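Local coordinates for protein PA1221 (Pseudomonas aeruginosa, PDB 4DG9) that belongs to the ANL clan of AMP-binding enzymes, carries a phosphopantetheine attachment domain in the same chain, and holds the ligand DG9, at residues E330-I335 against R411-G416; D358-I363 against G401-Y406. One frame throughout, in Å; residues are numbered along the deposited sequence.

Contact 1 (E330-I335 against R411-G416); sequences EDDIPI and RLRFIG. With DG9 (5'-({[(2R,3R)-3-amino-2-{[2-({N-[(2R)-2-hydroxy-3,3-dimethyl-4-{[oxido(oxo)phosphonio]oxy}butanoyl]-beta-alanyl}amino)ethyl]sulfanyl}-4-methylpentyl]sulfonyl}amino)-5'-deoxyadenosine), chain B.
The loop E330-I335 runs along strand 412-417 and joins its backbone through I335 N, which donates to L412 O (2.9 Å), while P334 and R413 bring their CA atoms to 4.8 Å. Beside this bond the CG1 methylene of I335 rests on CB of L412, and its other branch, CG2, lies against CB of F414 at 4.0 Å. The phenyl ring of F414, with CG anti to its backbone N (chi1 -174°), extends to the ligand: DG9 N3 sits 3.7 Å above the ring centre, so the N3 and C2 margin of the adenine bears on one face, and I335 CD1 lies at the ring edge. R413 starts away from the loop, but bends at chi2 and chi3 carry its guanidinium back to two acids. NE donates to D332 OD2 (3.0 Å, 163° at the hydrogen), on the syn side but tilted 25° out of the carboxylate plane. NH2 donates to E330 OE1 (3.1 Å), in the guanidinium plane but from above that of the carboxylate; its bond to D332 OD1 is weak. P334 CG meets both arginines: it lies 3.6 Å over the centre of the R411 guanidinium and, toward the rim, over one face of the R413 guanidinium. D407 accepts salt bridges from both arginines, and D327 takes another from R411. A water accepts from F414 N and donates to D332 OD2, tying the loop to the strand. Because acids grip R413 through NE, NH2 and NH1, its plane is fixed in rotation, and the buried positive charge is probably well compensated. The polar network thus anchors one end of the contact, while I335 and F414 form an apolar wall beside the adenine at the other.

Contact 2 (D358-I363 against G401-Y406); sequences DRAGEI and GDRARY. With DG9 (5'-({[(2R,3R)-3-amino-2-{[2-({N-[(2R)-2-hydroxy-3,3-dimethyl-4-{[oxido(oxo)phosphonio]oxy}butanoyl]-beta-alanyl}amino)ethyl]sulfanyl}-4-methylpentyl]sulfonyl}amino)-5'-deoxyadenosine), chain B.
R405 and D358 meet through their side-chain torsions: chi1 of D358 (-50°) sets CG beside the backbone N, and the R405 chain, bent at chi3, runs alongside it in the same direction. This pair flanks the loop end of an antiparallel pairing of strands 361-367 and 394-406. D358 OD1 and R405 NH1 form a salt bridge of 2.8 Å, carboxylate and guanidinium planes only 11° apart. G361 and A404 are a hydrogen-bonded pair, linked by bonds in both directions, and E362 and R403 form the next, non-hydrogen-bonded pair. Further bonds run from I363 N to D402 O and, at the loop end, from D358 N to Y406 O (2.8 Å). CA-H...O contacts, such as R403 CA to G361 O at 3.1 Å, fill in between. A water bridges R359 O and Y406 N. The side chains divide between two faces. On one, I363 CD1 packs on A404 CB (3.6 Å); on the other, the R403 guanidinium lies over the backbone of G361, and the extended E362 chain reaches G401 N through a weak bond, its OE1 held by R399. D402 serves the ligand: the ribose hydroxyls of DG9 donate to its carboxylate, which also forms a salt bridge with R417 through OD1 and a hydrogen bond with the Y309 hydroxyl through OD2. DG9 O2 gives its bond to D402 OD1 at 2.8 Å, and DG9 O1 to OD2.

Contacts 1 and 2 are centred about 10 Å apart and share an antiparallel sheet, in which 401-406 lies between 358-363 and 411-416; the loop 330-335 packs on the 411-416 strand. They join at R403, among other places: its backbone faces both I415 and G416 in a classic beta bulge, with probable hydrogen bonds from I415 N to R403 O and from R403 N to G416 O, each 2.8 Å. R413 and R405 are also joined by backbone hydrogen bonding, and I363 touches I335 across the two contacts. F414 and I335 from contact 1 border the adenine, and D402 from contact 2 holds the ribose, the F414 and D402 side chains touching. The neighbouring strands therefore build adjoining parts of the nucleoside pocket.

Contact 1 (E330-I335 against R411-G416)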
ATOM      1  N   GLU A 330     -23.404  -9.844  -7.230  1.00 43.08           N
ATOM      2  CA  GLU A 330     -22.862  -9.176  -8.408  1.00 43.07           C
ATOM      3  C   GLU A 330     -21.582  -9.855  -8.861  1.00 39.19           C
ATOM      4  O   GLU A 330     -20.934 -10.560  -8.079  1.00 38.24           O
ATOM      5  CB  GLU A 330     -22.596  -7.690  -8.130  1.00 51.81           C
ATOM      6  CG  GLU A 330     -23.849  -6.849  -7.871  1.00 61.90           C
ATOM      7  CD  GLU A 330     -24.758  -6.719  -9.091  1.00 60.35           C
ATOM      8  OE1 GLU A 330     -24.292  -6.949 -10.234  1.00 53.02           O
ATOM      9  OE2 GLU A 330     -25.947  -6.387  -8.894  1.00 61.30           O
ATOM     10  N   ASP A 331     -21.217  -9.640 -10.118  1.00 35.71           N
ATOM     11  CA  ASP A 331     -19.914 -10.080 -10.612  1.00 47.78           C
ATOM     12  C   ASP A 331     -18.764  -9.230 -10.065  1.00 42.38           C
ATOM     13  O   ASP A 331     -17.605  -9.632 -10.130  1.00 45.06           O
ATOM     14  CB  ASP A 331     -19.873 -10.057 -12.141  1.00 59.29           C
ATOM     15  CG  ASP A 331     -20.860 -11.021 -12.764  1.00 69.16           C
ATOM     16  OD1 ASP A 331     -20.586 -12.242 -12.756  1.00 66.76           O
ATOM     17  OD2 ASP A 331     -21.908 -10.556 -13.267  1.00 75.97           O
ATOM     18  N   ASP A 332     -19.085  -8.045  -9.556  1.00 37.12           N
ATOM     19  CA  ASP A 332     -18.077  -7.144  -9.003  1.00 32.64           C
ATOM     20  C   ASP A 332     -18.715  -6.295  -7.927  1.00 34.50           C
ATOM     21  O   ASP A 332     -19.892  -5.956  -8.029  1.00 42.74           O
ATOM     22  CB  ASP A 332     -17.491  -6.236 -10.093  1.00 25.54           C
ATOM     23  CG  ASP A 332     -18.536  -5.289 -10.708  1.00 51.67           C
ATOM     24  OD1 ASP A 332     -19.229  -5.708 -11.663  1.00 64.12           O
ATOM     25  OD2 ASP A 332     -18.658  -4.121 -10.259  1.00 47.24           O
ATOM     26  N   ILE A 333     -17.940  -5.954  -6.901  1.00 28.70           N
ATOM     27  CA  ILE A 333     -18.414  -5.067  -5.851  1.00 30.31           C
ATOM     28  C   ILE A 333     -18.300  -3.637  -6.361  1.00 35.22           C
ATOM     29  O   ILE A 333     -17.258  -3.246  -6.892  1.00 34.54           O
ATOM     30  CB  ILE A 333     -17.571  -5.187  -4.553  1.00 26.34           C
ATOM     31  CG1 ILE A 333     -17.482  -6.630  -4.080  1.00 16.43           C
ATOM     32  CG2 ILE A 333     -18.147  -4.306  -3.455  1.00 31.13           C
ATOM     33  CD1 ILE A 333     -18.819  -7.336  -4.016  1.00 31.35           C
ATOM     34  N   PRO A 334     -19.374  -2.845  -6.212  1.00 39.64           N
ATOM     35  CA  PRO A 334     -19.307  -1.470  -6.715  1.00 32.82           C
ATOM     36  C   PRO A 334     -18.185  -0.722  -6.018  1.00 35.34           C
ATOM     37  O   PRO A 334     -17.884  -1.052  -4.873  1.00 34.04           O
ATOM     38  CB  PRO A 334     -20.656  -0.880  -6.296  1.00 26.29           C
ATOM     39  CG  PRO A 334     -21.557  -2.060  -6.150  1.00 30.75           C
ATOM     40  CD  PRO A 334     -20.684  -3.157  -5.613  1.00 34.26           C
ATOM     41  N   ILE A 335     -17.570   0.252  -6.685  1.00 30.95           N
ATOM     42  CA  ILE A 335     -16.681   1.158  -5.976  1.00 24.30           C
ATOM     43  C   ILE A 335     -17.453   2.383  -5.468  1.00 27.56           C
ATOM     44  O   ILE A 335     -16.894   3.270  -4.820  1.00 24.97           O
ATOM     45  CB  ILE A 335     -15.441   1.550  -6.798  1.00 29.43           C
ATOM     46  CG1 ILE A 335     -15.827   2.351  -8.033  1.00 33.55           C
ATOM     47  CG2 ILE A 335     -14.659   0.320  -7.193  1.00 19.56           C
ATOM     48  CD1 ILE A 335     -14.635   2.861  -8.775  1.00 28.12           C
ATOM     49  N   ARG A 411     -24.190   4.003  -8.904  1.00 36.71           N
ATOM     50  CA  ARG A 411     -22.935   3.646  -8.250  1.00 33.56           C
ATOM     51  C   ARG A 411     -21.938   3.245  -9.315  1.00 28.62           C
ATOM     52  O   ARG A 411     -22.298   2.612 -10.309  1.00 38.18           O
ATOM     53  CB  ARG A 411     -23.134   2.482  -7.276  1.00 29.37           C
ATOM     54  CG  ARG A 411     -24.267   2.665  -6.293  1.00 27.46           C
ATOM     55  CD  ARG A 411     -24.543   1.369  -5.547  1.00 20.68           C
ATOM     56  NE  ARG A 411     -24.734   0.262  -6.475  1.00 30.94           N
ATOM     57  CZ  ARG A 411     -24.987  -0.987  -6.109  1.00 36.39           C
ATOM     58  NH1 ARG A 411     -25.079  -1.297  -4.825  1.00 32.63           N
ATOM     59  NH2 ARG A 411     -25.143  -1.927  -7.030  1.00 45.82           N
ATOM     60  N   LEU A 412     -20.680   3.610  -9.104  1.00 28.63           N
ATOM     61  CA  LEU A 412     -19.621   3.294 -10.056  1.00 21.68           C
ATOM     62  C   LEU A 412     -19.168   1.846  -9.975  1.00 17.17           C
ATOM     63  O   LEU A 412     -19.088   1.251  -8.899  1.00 28.57           O
ATOM     64  CB  LEU A 412     -18.435   4.233  -9.871  1.00 26.43           C
ATOM     65  CG  LEU A 412     -18.703   5.629 -10.418  1.00 29.51           C
ATOM     66  CD1 LEU A 412     -17.745   6.657  -9.817  1.00 26.11           C
ATOM     67  CD2 LEU A 412     -18.635   5.614 -11.939  1.00 21.75           C
ATOM     68  N   ARG A 413     -18.850   1.299 -11.134  1.00 17.50           N
ATOM     69  CA  ARG A 413     -18.490  -0.099 -11.273  1.00 26.46           C
ATOM     70  C   ARG A 413     -17.184  -0.140 -12.047  1.00 32.38           C
ATOM     71  O   ARG A 413     -17.109   0.303 -13.191  1.00 35.78           O
ATOM     72  CB  ARG A 413     -19.591  -0.824 -12.044  1.00 30.10           C
ATOM     73  CG  ARG A 413     -20.977  -0.492 -11.516  1.00 37.37           C
ATOM     74  CD  ARG A 413     -21.184  -1.112 -10.155  1.00 37.46           C
ATOM     75  NE  ARG A 413     -21.214  -2.561 -10.289  1.00 43.12           N
ATOM     76  CZ  ARG A 413     -22.318  -3.289 -10.190  1.00 39.95           C
ATOM     77  NH1 ARG A 413     -23.477  -2.697  -9.916  1.00 36.38           N
ATOM     78  NH2 ARG A 413     -22.257  -4.607 -10.337  1.00 24.32           N
ATOM     79  N   PHE A 414     -16.148  -0.653 -11.409  1.00 30.21           N
ATOM     80  CA  PHE A 414     -14.810  -0.546 -11.959  1.00 33.83           C
ATOM     81  C   PHE A 414     -14.646  -1.500 -13.120  1.00 34.82           C
ATOM     82  O   PHE A 414     -14.965  -2.683 -12.998  1.00 37.57           O
ATOM     83  CB  PHE A 414     -13.760  -0.846 -10.877  1.00 32.47           C
ATOM     84  CG  PHE A 414     -12.358  -0.623 -11.332  1.00 18.04           C
ATOM     85  CD1 PHE A 414     -11.777   0.634 -11.233  1.00 15.43           C
ATOM     86  CD2 PHE A 414     -11.624  -1.660 -11.880  1.00 24.95           C
ATOM     87  CE1 PHE A 414     -10.480   0.851 -11.672  1.00 22.11           C
ATOM     88  CE2 PHE A 414     -10.322  -1.454 -12.321  1.00 29.83           C
ATOM     89  CZ  PHE A 414      -9.750  -0.197 -12.211  1.00 26.11           C
ATOM     90  N   ILE A 415     -14.155  -0.993 -14.246  1.00 33.33           N
ATOM     91  CA  ILE A 415     -13.844  -1.860 -15.384  1.00 30.37           C
ATOM     92  C   ILE A 415     -12.358  -2.188 -15.452  1.00 32.81           C
ATOM     93  O   ILE A 415     -11.979  -3.358 -15.389  1.00 39.20           O
ATOM     94  CB  ILE A 415     -14.332  -1.304 -16.741  1.00 31.90           C
ATOM     95  CG1 ILE A 415     -15.862  -1.247 -16.785  1.00 24.23           C
ATOM     96  CG2 ILE A 415     -13.838  -2.194 -17.869  1.00 25.94           C
ATOM     97  CD1 ILE A 415     -16.394   0.010 -17.416  1.00 27.23           C
ATOM     98  N   GLY A 416     -11.511  -1.173 -15.611  1.00 31.41           N
ATOM     99  CA  GLY A 416     -10.088  -1.456 -15.708  1.00 27.35           C
ATOM    100  C   GLY A 416      -9.294  -0.391 -16.422  1.00 27.35           C
ATOM    101  O   GLY A 416      -9.739   0.739 -16.472  1.00 26.08           O
TER
HETATM  102  C   DG9 B 701      -3.585   3.288  -3.291  1.00 28.22           C
HETATM  103  N   DG9 B 701      -3.578   2.562  -6.724  1.00 30.80           N
HETATM  104  S   DG9 B 701      -2.543   3.454  -5.904  1.00 23.44           S
HETATM  105  C1  DG9 B 701      -3.309   4.090  -4.574  1.00 17.89           C
HETATM  106  N1  DG9 B 701     -11.162  -1.567  -7.021  1.00 14.69           N
HETATM  107  O1  DG9 B 701      -6.369   3.994  -9.985  1.00 17.97           O
HETATM  108  C2  DG9 B 701     -10.522  -1.701  -8.196  1.00 25.87           C
HETATM  109  N2  DG9 B 701      -5.114   4.972  -2.357  1.00 19.90           N
HETATM  110  O2  DG9 B 701      -6.502   1.412 -10.885  1.00 23.65           O
HETATM  111  C3  DG9 B 701      -4.724   3.246  -7.290  1.00 30.81           C
HETATM  112  N3  DG9 B 701      -9.373  -1.064  -8.465  1.00 20.79           N
HETATM  113  O3  DG9 B 701       3.975  -8.497  -1.259  1.00 37.76           O
HETATM  114  C4  DG9 B 701      -8.806  -0.258  -7.531  1.00 30.29           C
HETATM  115  C5  DG9 B 701      -9.438  -0.098  -6.310  1.00 28.23           C
HETATM  116  C6  DG9 B 701     -10.639  -0.774  -6.064  1.00 27.44           C
HETATM  117  N6  DG9 B 701     -11.296  -0.651  -4.884  1.00 20.82           N
HETATM  118  N7  DG9 B 701      -8.673   0.753  -5.592  1.00 29.24           N
HETATM  119  C8  DG9 B 701      -7.602   1.112  -6.339  1.00 19.54           C
HETATM  120  N9  DG9 B 701      -7.684   0.487  -7.518  1.00 29.11           N
HETATM  121  CA  DG9 B 701      -5.051   3.595  -2.938  1.00 26.74           C
HETATM  122  CB  DG9 B 701      -5.804   2.624  -2.026  1.00 28.07           C
HETATM  123  C1' DG9 B 701      -6.704   0.614  -8.627  1.00 33.19           C
HETATM  124  S1P DG9 B 701      -3.174   1.563  -3.324  1.00 26.41           S
HETATM  125  C2' DG9 B 701      -7.140   1.684  -9.622  1.00 31.75           C
HETATM  126  P2A DG9 B 701       4.617  -8.891   0.069  1.00 34.69           P
HETATM  127  C2P DG9 B 701      -2.738   1.207  -1.646  1.00 56.26           C
HETATM  128  O2P DG9 B 701      -1.343   2.728  -5.623  1.00 11.10           O
HETATM  129  C3' DG9 B 701      -6.586   2.957  -9.015  1.00 24.00           C
HETATM  130  C3P DG9 B 701      -1.242   1.290  -1.352  1.00 34.53           C
HETATM  131  O3P DG9 B 701      -2.246   4.587  -6.728  1.00 31.39           O
HETATM  132  C4' DG9 B 701      -5.268   2.444  -8.455  1.00 25.72           C
HETATM  133  O4' DG9 B 701      -5.474   1.074  -8.073  1.00 33.97           O
HETATM  134  O4A DG9 B 701       6.069  -8.532   0.307  1.00 45.02           O
HETATM  135  N4P DG9 B 701      -0.617  -0.012  -1.470  1.00 31.97           N
HETATM  136  C5P DG9 B 701      -0.066  -0.662  -0.449  1.00 25.39           C
HETATM  137  O5P DG9 B 701      -0.079  -0.264   0.704  1.00 22.51           O
HETATM  138  O6A DG9 B 701       3.762  -8.265   1.289  1.00 32.97           O
HETATM  139  C6P DG9 B 701       0.601  -1.971  -0.790  1.00 30.59           C
HETATM  140  C7P DG9 B 701      -0.154  -3.099  -0.102  1.00 31.78           C
HETATM  141  N8P DG9 B 701       0.573  -4.352  -0.137  1.00 27.93           N
HETATM  142  C9P DG9 B 701       1.475  -4.658   0.791  1.00 24.25           C
HETATM  143  O9P DG9 B 701       1.733  -3.922   1.725  1.00 18.92           O
HETATM  144  CAP DG9 B 701       2.187  -5.976   0.648  1.00 30.45           C
HETATM  145  OAP DG9 B 701       1.872  -6.571  -0.609  1.00 35.59           O
HETATM  146  CBP DG9 B 701       1.835  -6.957   1.768  1.00 30.16           C
HETATM  147  CCP DG9 B 701       2.346  -8.347   1.395  1.00 28.25           C
HETATM  148  CDP DG9 B 701       2.558  -6.463   3.009  1.00 19.48           C
HETATM  149  CEP DG9 B 701       0.337  -6.995   2.040  1.00 30.13           C
HETATM  150  CG1 DG9 B 701      -5.601   2.899  -0.541  1.00 18.06           C
HETATM  151  CG2 DG9 B 701      -7.292   2.693  -2.354  1.00 24.95           C
HETATM  152  O   HOH W   1     -16.945  -2.349  -9.149  1.00 38.41           O

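Contact 2 (D358-I363 against G401-Y406)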
ATOM      1  N   ASP A 358     -24.711   1.829 -17.519  1.00 49.21           N
ATOM      2  CA  ASP A 358     -24.117   0.872 -18.455  1.00 53.15           C
ATOM      3  C   ASP A 358     -23.369   1.425 -19.673  1.00 51.63           C
ATOM      4  O   ASP A 358     -23.340   0.790 -20.728  1.00 51.95           O
ATOM      5  CB  ASP A 358     -25.156  -0.170 -18.857  1.00 49.44           C
ATOM      6  CG  ASP A 358     -25.843  -0.774 -17.650  1.00 58.76           C
ATOM      7  OD1 ASP A 358     -25.197  -1.580 -16.945  1.00 58.99           O
ATOM      8  OD2 ASP A 358     -27.015  -0.425 -17.388  1.00 62.31           O
ATOM      9  N   ARG A 359     -22.721   2.571 -19.507  1.00 47.36           N
ATOM     10  CA  ARG A 359     -21.917   3.147 -20.579  1.00 52.28           C
ATOM     11  C   ARG A 359     -20.545   3.525 -20.030  1.00 48.96           C
ATOM     12  O   ARG A 359     -20.441   4.361 -19.141  1.00 39.67           O
ATOM     13  CB  ARG A 359     -22.620   4.361 -21.196  1.00 55.75           C
ATOM     14  CG  ARG A 359     -21.935   4.929 -22.441  1.00 52.94           C
ATOM     15  CD  ARG A 359     -22.807   5.992 -23.137  1.00 53.64           C
ATOM     16  NE  ARG A 359     -22.001   7.049 -23.752  1.00 53.72           N
ATOM     17  CZ  ARG A 359     -22.183   8.357 -23.557  1.00 53.68           C
ATOM     18  NH1 ARG A 359     -23.161   8.791 -22.764  1.00 47.29           N
ATOM     19  NH2 ARG A 359     -21.386   9.237 -24.158  1.00 48.88           N
ATOM     20  N   ALA A 360     -19.503   2.896 -20.571  1.00 49.41           N
ATOM     21  CA  ALA A 360     -18.148   2.983 -20.030  1.00 38.43           C
ATOM     22  C   ALA A 360     -17.406   4.264 -20.393  1.00 45.04           C
ATOM     23  O   ALA A 360     -17.494   4.745 -21.516  1.00 44.67           O
ATOM     24  CB  ALA A 360     -17.337   1.782 -20.471  1.00 25.51           C
ATOM     25  N   GLY A 361     -16.650   4.791 -19.432  1.00 47.82           N
ATOM     26  CA  GLY A 361     -15.819   5.964 -19.653  1.00 48.61           C
ATOM     27  C   GLY A 361     -14.687   6.087 -18.639  1.00 45.35           C
ATOM     28  O   GLY A 361     -14.445   5.178 -17.839  1.00 45.42           O
ATOM     29  N   GLU A 362     -13.991   7.218 -18.667  1.00 40.82           N
ATOM     30  CA  GLU A 362     -12.892   7.456 -17.731  1.00 39.38           C
ATOM     31  C   GLU A 362     -13.315   8.191 -16.455  1.00 31.81           C
ATOM     32  O   GLU A 362     -14.110   9.142 -16.498  1.00 24.10           O
ATOM     33  CB  GLU A 362     -11.751   8.212 -18.412  1.00 32.31           C
ATOM     34  CG  GLU A 362     -10.594   8.546 -17.472  1.00 48.96           C
ATOM     35  CD  GLU A 362      -9.368   9.015 -18.227  1.00 55.37           C
ATOM     36  OE1 GLU A 362      -9.460   9.128 -19.470  1.00 61.27           O
ATOM     37  OE2 GLU A 362      -8.318   9.262 -17.589  1.00 42.76           O
ATOM     38  N   ILE A 363     -12.781   7.746 -15.317  1.00 15.65           N
ATOM     39  CA  ILE A 363     -13.015   8.447 -14.061  1.00 25.31           C
ATOM     40  C   ILE A 363     -12.132   9.693 -13.935  1.00 28.33           C
ATOM     41  O   ILE A 363     -10.916   9.641 -14.144  1.00 27.55           O
ATOM     42  CB  ILE A 363     -12.802   7.545 -12.836  1.00 34.18           C
ATOM     43  CG1 ILE A 363     -13.844   6.416 -12.813  1.00 33.99           C
ATOM     44  CG2 ILE A 363     -12.863   8.382 -11.563  1.00 23.63           C
ATOM     45  CD1 ILE A 363     -13.644   5.396 -11.684  1.00 30.14           C
ATOM     46  N   GLY A 401      -7.456   7.591 -15.459  1.00 31.70           N
ATOM     47  CA  GLY A 401      -7.068   6.562 -16.409  1.00 30.83           C
ATOM     48  C   GLY A 401      -7.784   5.263 -16.105  1.00 28.50           C
ATOM     49  O   GLY A 401      -7.485   4.230 -16.702  1.00 33.66           O
ATOM     50  N   ASP A 402      -8.724   5.326 -15.164  1.00 18.64           N
ATOM     51  CA  ASP A 402      -9.538   4.181 -14.795  1.00 23.20           C
ATOM     52  C   ASP A 402     -10.853   4.237 -15.555  1.00 29.94           C
ATOM     53  O   ASP A 402     -11.579   5.239 -15.510  1.00 30.80           O
ATOM     54  CB  ASP A 402      -9.829   4.185 -13.289  1.00 29.51           C
ATOM     55  CG  ASP A 402      -8.602   3.872 -12.443  1.00 30.53           C
ATOM     56  OD1 ASP A 402      -7.800   3.011 -12.851  1.00 24.34           O
ATOM     57  OD2 ASP A 402      -8.450   4.494 -11.366  1.00 29.74           O
ATOM     58  N   ARG A 403     -11.155   3.158 -16.263  1.00 32.93           N
ATOM     59  CA  ARG A 403     -12.431   3.015 -16.944  1.00 37.21           C
ATOM     60  C   ARG A 403     -13.442   2.391 -15.994  1.00 32.99           C
ATOM     61  O   ARG A 403     -13.196   1.317 -15.421  1.00 30.98           O
ATOM     62  CB  ARG A 403     -12.301   2.145 -18.198  1.00 39.86           C
ATOM     63  CG  ARG A 403     -11.481   2.750 -19.310  1.00 49.00           C
ATOM     64  CD  ARG A 403     -11.691   1.995 -20.616  1.00 61.94           C
ATOM     65  NE  ARG A 403     -12.989   2.273 -21.240  1.00 62.63           N
ATOM     66  CZ  ARG A 403     -13.346   3.461 -21.724  1.00 67.06           C
ATOM     67  NH1 ARG A 403     -12.519   4.495 -21.631  1.00 66.12           N
ATOM     68  NH2 ARG A 403     -14.538   3.624 -22.284  1.00 71.33           N
ATOM     69  N   ALA A 404     -14.572   3.073 -15.835  1.00 37.26           N
ATOM     70  CA  ALA A 404     -15.690   2.552 -15.063  1.00 42.27           C
ATOM     71  C   ALA A 404     -17.016   2.792 -15.797  1.00 42.32           C
ATOM     72  O   ALA A 404     -17.029   3.316 -16.923  1.00 38.52           O
ATOM     73  CB  ALA A 404     -15.704   3.171 -13.675  1.00 38.65           C
ATOM     74  N   ARG A 405     -18.116   2.393 -15.160  1.00 34.94           N
ATOM     75  CA  ARG A 405     -19.461   2.546 -15.727  1.00 34.62           C
ATOM     76  C   ARG A 405     -20.449   2.728 -14.579  1.00 31.56           C
ATOM     77  O   ARG A 405     -20.191   2.271 -13.467  1.00 26.34           O
ATOM     78  CB  ARG A 405     -19.847   1.305 -16.551  1.00 37.45           C
ATOM     79  CG  ARG A 405     -20.784   0.340 -15.816  1.00 39.58           C
ATOM     80  CD  ARG A 405     -20.671  -1.094 -16.317  1.00 47.50           C
ATOM     81  NE  ARG A 405     -20.928  -2.093 -15.268  1.00 54.07           N
ATOM     82  CZ  ARG A 405     -22.105  -2.293 -14.662  1.00 49.45           C
ATOM     83  NH1 ARG A 405     -23.170  -1.549 -14.971  1.00 39.07           N
ATOM     84  NH2 ARG A 405     -22.214  -3.233 -13.725  1.00 41.56           N
ATOM     85  N   TYR A 406     -21.559   3.423 -14.821  1.00 36.51           N
ATOM     86  CA  TYR A 406     -22.619   3.509 -13.806  1.00 33.32           C
ATOM     87  C   TYR A 406     -23.568   2.318 -13.828  1.00 35.54           C
ATOM     88  O   TYR A 406     -23.783   1.700 -14.868  1.00 40.41           O
ATOM     89  CB  TYR A 406     -23.427   4.789 -13.948  1.00 30.40           C
ATOM     90  CG  TYR A 406     -22.677   6.057 -13.621  1.00 33.09           C
ATOM     91  CD1 TYR A 406     -22.310   6.361 -12.311  1.00 38.20           C
ATOM     92  CD2 TYR A 406     -22.368   6.971 -14.620  1.00 35.76           C
ATOM     93  CE1 TYR A 406     -21.628   7.542 -12.018  1.00 39.91           C
ATOM     94  CE2 TYR A 406     -21.695   8.144 -14.339  1.00 38.28           C
ATOM     95  CZ  TYR A 406     -21.332   8.430 -13.043  1.00 39.76           C
ATOM     96  OH  TYR A 406     -20.669   9.607 -12.788  1.00 46.09           O
TER
HETATM   97  C   DG9 B 701      -3.585   3.288  -3.291  1.00 28.22           C
HETATM   98  N   DG9 B 701      -3.578   2.562  -6.724  1.00 30.80           N
HETATM   99  S   DG9 B 701      -2.543   3.454  -5.904  1.00 23.44           S
HETATM  100  C1  DG9 B 701      -3.309   4.090  -4.574  1.00 17.89           C
HETATM  101  N1  DG9 B 701     -11.162  -1.567  -7.021  1.00 14.69           N
HETATM  102  O1  DG9 B 701      -6.369   3.994  -9.985  1.00 17.97           O
HETATM  103  C2  DG9 B 701     -10.522  -1.701  -8.196  1.00 25.87           C
HETATM  104  N2  DG9 B 701      -5.114   4.972  -2.357  1.00 19.90           N
HETATM  105  O2  DG9 B 701      -6.502   1.412 -10.885  1.00 23.65           O
HETATM  106  C3  DG9 B 701      -4.724   3.246  -7.290  1.00 30.81           C
HETATM  107  N3  DG9 B 701      -9.373  -1.064  -8.465  1.00 20.79           N
HETATM  108  O3  DG9 B 701       3.975  -8.497  -1.259  1.00 37.76           O
HETATM  109  C4  DG9 B 701      -8.806  -0.258  -7.531  1.00 30.29           C
HETATM  110  C5  DG9 B 701      -9.438  -0.098  -6.310  1.00 28.23           C
HETATM  111  C6  DG9 B 701     -10.639  -0.774  -6.064  1.00 27.44           C
HETATM  112  N6  DG9 B 701     -11.296  -0.651  -4.884  1.00 20.82           N
HETATM  113  N7  DG9 B 701      -8.673   0.753  -5.592  1.00 29.24           N
HETATM  114  C8  DG9 B 701      -7.602   1.112  -6.339  1.00 19.54           C
HETATM  115  N9  DG9 B 701      -7.684   0.487  -7.518  1.00 29.11           N
HETATM  116  CA  DG9 B 701      -5.051   3.595  -2.938  1.00 26.74           C
HETATM  117  CB  DG9 B 701      -5.804   2.624  -2.026  1.00 28.07           C
HETATM  118  C1' DG9 B 701      -6.704   0.614  -8.627  1.00 33.19           C
HETATM  119  S1P DG9 B 701      -3.174   1.563  -3.324  1.00 26.41           S
HETATM  120  C2' DG9 B 701      -7.140   1.684  -9.622  1.00 31.75           C
HETATM  121  P2A DG9 B 701       4.617  -8.891   0.069  1.00 34.69           P
HETATM  122  C2P DG9 B 701      -2.738   1.207  -1.646  1.00 56.26           C
HETATM  123  O2P DG9 B 701      -1.343   2.728  -5.623  1.00 11.10           O
HETATM  124  C3' DG9 B 701      -6.586   2.957  -9.015  1.00 24.00           C
HETATM  125  C3P DG9 B 701      -1.242   1.290  -1.352  1.00 34.53           C
HETATM  126  O3P DG9 B 701      -2.246   4.587  -6.728  1.00 31.39           O
HETATM  127  C4' DG9 B 701      -5.268   2.444  -8.455  1.00 25.72           C
HETATM  128  O4' DG9 B 701      -5.474   1.074  -8.073  1.00 33.97           O
HETATM  129  O4A DG9 B 701       6.069  -8.532   0.307  1.00 45.02           O
HETATM  130  N4P DG9 B 701      -0.617  -0.012  -1.470  1.00 31.97           N
HETATM  131  C5P DG9 B 701      -0.066  -0.662  -0.449  1.00 25.39           C
HETATM  132  O5P DG9 B 701      -0.079  -0.264   0.704  1.00 22.51           O
HETATM  133  O6A DG9 B 701       3.762  -8.265   1.289  1.00 32.97           O
HETATM  134  C6P DG9 B 701       0.601  -1.971  -0.790  1.00 30.59           C
HETATM  135  C7P DG9 B 701      -0.154  -3.099  -0.102  1.00 31.78           C
HETATM  136  N8P DG9 B 701       0.573  -4.352  -0.137  1.00 27.93           N
HETATM  137  C9P DG9 B 701       1.475  -4.658   0.791  1.00 24.25           C
HETATM  138  O9P DG9 B 701       1.733  -3.922   1.725  1.00 18.92           O
HETATM  139  CAP DG9 B 701       2.187  -5.976   0.648  1.00 30.45           C
HETATM  140  OAP DG9 B 701       1.872  -6.571  -0.609  1.00 35.59           O
HETATM  141  CBP DG9 B 701       1.835  -6.957   1.768  1.00 30.16           C
HETATM  142  CCP DG9 B 701       2.346  -8.347   1.395  1.00 28.25           C
HETATM  143  CDP DG9 B 701       2.558  -6.463   3.009  1.00 19.48           C
HETATM  144  CEP DG9 B 701       0.337  -6.995   2.040  1.00 30.13           C
HETATM  145  CG1 DG9 B 701      -5.601   2.899  -0.541  1.00 18.06           C
HETATM  146  CG2 DG9 B 701      -7.292   2.693  -2.354  1.00 24.95           C
HETATM  147  O   HOH W   2     -22.313   4.782 -17.187  1.00 27.27           O